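Local coordinates for protein nourseothricin acetyltransferase (Streptomyces noursei, PDB 5C82) that probably inactivates the antibiotic nourseothricin by acetylating it, acting as a GNAT-family acetyltransferase that confers resistance, at residues 9-19 with 80-88. The protein carries 1 engineered substitution. Sequence-based numbering, arbitrary orientation.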
loop_
_atom_site.group_PDB
_atom_site.type_symbol
_atom_site.label_atom_id
_atom_site.label_comp_id
_atom_site.label_asym_id
_atom_site.label_seq_id
_atom_site.Cartn_x
_atom_site.Cartn_y
_atom_site.Cartn_z
ATOM N N ALA A 9 -18.528 5.740 29.517
ATOM C CA ALA A 9 -18.638 7.218 29.437
ATOM C C ALA A 9 -18.872 7.800 28.016
ATOM O O ALA A 9 -19.040 9.026 27.880
ATOM C CB ALA A 9 -17.436 7.896 30.093
ATOM N N TYR A 10 -18.936 6.944 26.979
ATOM C CA TYR A 10 -19.112 7.447 25.619
ATOM C C TYR A 10 -20.343 6.897 24.897
ATOM O O TYR A 10 -20.911 5.875 25.309
ATOM C CB TYR A 10 -17.836 7.220 24.783
ATOM C CG TYR A 10 -16.596 7.840 25.395
ATOM C CD1 TYR A 10 -16.323 9.194 25.243
ATOM C CD2 TYR A 10 -15.714 7.077 26.160
ATOM C CE1 TYR A 10 -15.216 9.783 25.851
ATOM C CE2 TYR A 10 -14.613 7.659 26.788
ATOM C CZ TYR A 10 -14.349 9.006 26.601
ATOM O OH TYR A 10 -13.233 9.568 27.162
ATOM N N ARG A 11 -20.757 7.598 23.824
ATOM C CA ARG A 11 -21.867 7.186 22.955
ATOM C C ARG A 11 -21.255 6.941 21.614
ATOM O O ARG A 11 -20.327 7.649 21.237
ATOM C CB ARG A 11 -22.971 8.251 22.871
ATOM C CG ARG A 11 -23.629 8.518 24.229
ATOM C CD ARG A 11 -24.555 9.724 24.182
ATOM N NE ARG A 11 -25.219 9.933 25.476
ATOM C CZ ARG A 11 -26.308 9.283 25.871
ATOM N NH1 ARG A 11 -26.890 8.391 25.068
ATOM N NH2 ARG A 11 -26.840 9.533 27.057
ATOM N N TYR A 12 -21.733 5.925 20.903
ATOM C CA TYR A 12 -21.150 5.545 19.624
ATOM C C TYR A 12 -22.219 5.398 18.591
ATOM O O TYR A 12 -23.283 4.884 18.892
ATOM C CB TYR A 12 -20.401 4.208 19.754
ATOM C CG TYR A 12 -19.298 4.216 20.780
ATOM C CD1 TYR A 12 -19.549 3.872 22.108
ATOM C CD2 TYR A 12 -17.983 4.509 20.417
ATOM C CE1 TYR A 12 -18.530 3.874 23.059
ATOM C CE2 TYR A 12 -16.962 4.535 21.365
ATOM C CZ TYR A 12 -17.244 4.233 22.685
ATOM O OH TYR A 12 -16.226 4.255 23.597
ATOM N N ARG A 13 -21.928 5.827 17.361
ATOM C CA ARG A 13 -22.843 5.714 16.232
ATOM C C ARG A 13 -22.125 5.865 14.890
ATOM O O ARG A 13 -20.945 6.218 14.827
ATOM C CB ARG A 13 -24.001 6.749 16.326
ATOM C CG ARG A 13 -23.590 8.210 16.475
ATOM C CD ARG A 13 -24.790 9.123 16.221
ATOM N NE ARG A 13 -24.502 10.537 16.484
ATOM C CZ ARG A 13 -23.843 11.340 15.651
ATOM N NH1 ARG A 13 -23.409 10.885 14.484
ATOM N NH2 ARG A 13 -23.627 12.606 15.974
ATOM N N THR A 14 -22.869 5.645 13.818
ATOM C CA THR A 14 -22.379 5.895 12.483
ATOM C C THR A 14 -22.422 7.434 12.326
ATOM O O THR A 14 -23.274 8.100 12.944
ATOM C CB THR A 14 -23.176 5.070 11.475
ATOM O OG1 THR A 14 -22.814 3.701 11.661
ATOM C CG2 THR A 14 -22.884 5.455 10.045
ATOM N N SER A 15 -21.435 7.992 11.622
ATOM C CA SER A 15 -21.360 9.434 11.403
ATOM C C SER A 15 -22.547 9.900 10.523
ATOM O O SER A 15 -23.128 9.111 9.772
ATOM C CB SER A 15 -20.068 9.798 10.683
ATOM O OG SER A 15 -20.171 9.394 9.325
ATOM N N VAL A 16 -22.853 11.201 10.602
ATOM C CA VAL A 16 -23.884 11.877 9.814
ATOM C C VAL A 16 -23.186 13.089 9.178
ATOM O O VAL A 16 -22.139 13.488 9.710
ATOM C CB VAL A 16 -25.149 12.265 10.645
ATOM C CG1 VAL A 16 -25.911 11.016 11.107
ATOM C CG2 VAL A 16 -24.822 13.183 11.826
ATOM N N PRO A 17 -23.708 13.692 8.069
ATOM C CA PRO A 17 -23.008 14.856 7.470
ATOM C C PRO A 17 -22.651 15.964 8.466
ATOM O O PRO A 17 -21.557 16.503 8.382
ATOM C CB PRO A 17 -23.978 15.353 6.388
ATOM C CG PRO A 17 -24.786 14.160 6.041
ATOM C CD PRO A 17 -24.922 13.343 7.301
ATOM N N GLY A 18 -23.531 16.214 9.435
ATOM C CA GLY A 18 -23.358 17.221 10.475
ATOM C C GLY A 18 -22.186 17.035 11.423
ATOM O O GLY A 18 -21.907 17.934 12.221
ATOM N N ASP A 19 -21.506 15.860 11.363
ATOM C CA ASP A 19 -20.322 15.536 12.180
ATOM C C ASP A 19 -19.038 16.019 11.502
ATOM O O ASP A 19 -17.999 16.029 12.157
ATOM C CB ASP A 19 -20.193 14.011 12.407
ATOM C CG ASP A 19 -21.253 13.360 13.269
ATOM O OD1 ASP A 19 -21.611 13.944 14.323
ATOM O OD2 ASP A 19 -21.667 12.233 12.940
ATOM N N ARG A 80 -17.398 3.346 5.667
ATOM C CA ARG A 80 -18.136 3.745 6.873
ATOM C C ARG A 80 -17.259 4.508 7.866
ATOM O O ARG A 80 -16.070 4.219 7.981
ATOM C CB ARG A 80 -18.768 2.537 7.573
ATOM C CG ARG A 80 -19.944 2.898 8.490
ATOM C CD ARG A 80 -20.757 1.666 8.738
ATOM N NE ARG A 80 -22.058 1.931 9.336
ATOM C CZ ARG A 80 -23.167 1.294 8.988
ATOM N NH1 ARG A 80 -23.140 0.378 8.024
ATOM N NH2 ARG A 80 -24.316 1.578 9.586
ATOM N N THR A 81 -17.863 5.471 8.581
ATOM C CA THR A 81 -17.231 6.252 9.642
ATOM C C THR A 81 -18.032 6.065 10.929
ATOM O O THR A 81 -19.241 6.282 10.939
ATOM C CB THR A 81 -17.115 7.757 9.277
ATOM O OG1 THR A 81 -16.350 7.907 8.088
ATOM C CG2 THR A 81 -16.488 8.605 10.403
ATOM N N PHE A 82 -17.344 5.696 12.017
ATOM C CA PHE A 82 -17.930 5.578 13.344
ATOM C C PHE A 82 -17.385 6.690 14.223
ATOM O O PHE A 82 -16.186 6.965 14.202
ATOM C CB PHE A 82 -17.653 4.207 13.973
ATOM C CG PHE A 82 -18.197 3.059 13.172
ATOM C CD1 PHE A 82 -19.548 2.727 13.234
ATOM C CD2 PHE A 82 -17.350 2.252 12.424
ATOM C CE1 PHE A 82 -20.051 1.653 12.501
ATOM C CE2 PHE A 82 -17.849 1.178 11.688
ATOM C CZ PHE A 82 -19.193 0.871 11.745
ATOM N N VAL A 83 -18.274 7.348 14.978
ATOM C CA VAL A 83 -17.906 8.454 15.871
ATOM C C VAL A 83 -18.179 8.058 17.302
ATOM O O VAL A 83 -19.098 7.283 17.554
ATOM C CB VAL A 83 -18.636 9.787 15.508
ATOM C CG1 VAL A 83 -18.094 10.398 14.212
ATOM C CG2 VAL A 83 -20.164 9.611 15.456
ATOM N N ALA A 84 -17.424 8.627 18.227
ATOM C CA ALA A 84 -17.578 8.455 19.678
ATOM C C ALA A 84 -17.731 9.836 20.299
ATOM O O ALA A 84 -16.876 10.698 20.083
ATOM C CB ALA A 84 -16.358 7.758 20.274
ATOM N N TYR A 85 -18.837 10.069 21.009
ATOM C CA TYR A 85 -19.101 11.356 21.671
ATOM C C TYR A 85 -19.084 11.201 23.185
ATOM O O TYR A 85 -19.624 10.242 23.722
ATOM C CB TYR A 85 -20.439 11.961 21.208
ATOM C CG TYR A 85 -20.341 12.715 19.899
ATOM C CD1 TYR A 85 -20.518 12.064 18.682
ATOM C CD2 TYR A 85 -20.093 14.085 19.877
ATOM C CE1 TYR A 85 -20.404 12.747 17.475
ATOM C CE2 TYR A 85 -19.988 14.784 18.671
ATOM C CZ TYR A 85 -20.142 14.109 17.475
ATOM O OH TYR A 85 -20.039 14.790 16.288
ATOM N N GLY A 86 -18.475 12.160 23.858
ATOM C CA GLY A 86 -18.431 12.194 25.314
ATOM C C GLY A 86 -19.701 12.776 25.902
ATOM O O GLY A 86 -20.583 13.203 25.151
ATOM N N ASP A 87 -19.792 12.810 27.257
ATOM C CA ASP A 87 -20.930 13.354 28.021
ATOM C C ASP A 87 -21.195 14.830 27.708
ATOM O O ASP A 87 -22.346 15.255 27.644
ATOM C CB ASP A 87 -20.714 13.179 29.537
ATOM C CG ASP A 87 -21.152 11.836 30.094
ATOM O OD1 ASP A 87 -22.373 11.545 30.061
ATOM O OD2 ASP A 87 -20.282 11.102 30.629
ATOM N N ASP A 88 -20.121 15.580 27.475
ATOM C CA ASP A 88 -20.087 17.006 27.168
ATOM C C ASP A 88 -20.637 17.406 25.776
ATOM O O ASP A 88 -20.820 18.598 25.526
ATOM C CB ASP A 88 -18.639 17.508 27.342
ATOM C CG ASP A 88 -17.551 16.734 26.582
ATOM O OD1 ASP A 88 -17.899 15.950 25.658
ATOM O OD2 ASP A 88 -16.356 16.936 26.890
HETATM O O HOH W 1 -23.978 12.378 27.008
HETATM O O HOH W 2 -20.417 7.032 7.939
#
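R11 and R13 pair with Y85 and V83 as hydrogen-bonded partners of two antiparallel strands, 11-14 and 80-85, whose N-to-C directions make an angle of 160°. S15 N continues the ladder to T81 O. R11, R13, V83 and Y85 point to one face of the sheet, and D19 of the 3-10 turn 17-19 packs over it. With CG between the backbone N and the carbonyl carbon (chi1 55°), the extended R13 chain passes across V83. V83 CG2 then lies under one face of the guanidinium, 3.6 Å from R13 NH1. R13 grips D19 end-on: NH1 reaches OD2 at 2.7 Å and NH2 reaches OD1 at 2.9 Å, both on syn lone pairs. Y85 OH donates to D19 OD1 at 2.7 Å from above one face of the carboxylate. V16 N approaches OD2 from the opposite side, also out of plane. Each oxygen of this buried carboxylate thus has two donors, which fixes its rotation and probably favours the charged form. At the C-terminal end of strand 11-14, R80 NE donates to T14 OG1 at 3.0 Å, in the guanidinium plane. On the other face, Y12 CE2 touches A84 CB at 3.5 Å. Strand 11-14 is outermost, within this chain, in the mixed seven-stranded sheet, like the first strand of GNAT folds. Strand 79-85 continues it to strand 91-100. Helix 122-137 packs against Y12, helix 20-25 against V83 and Y85.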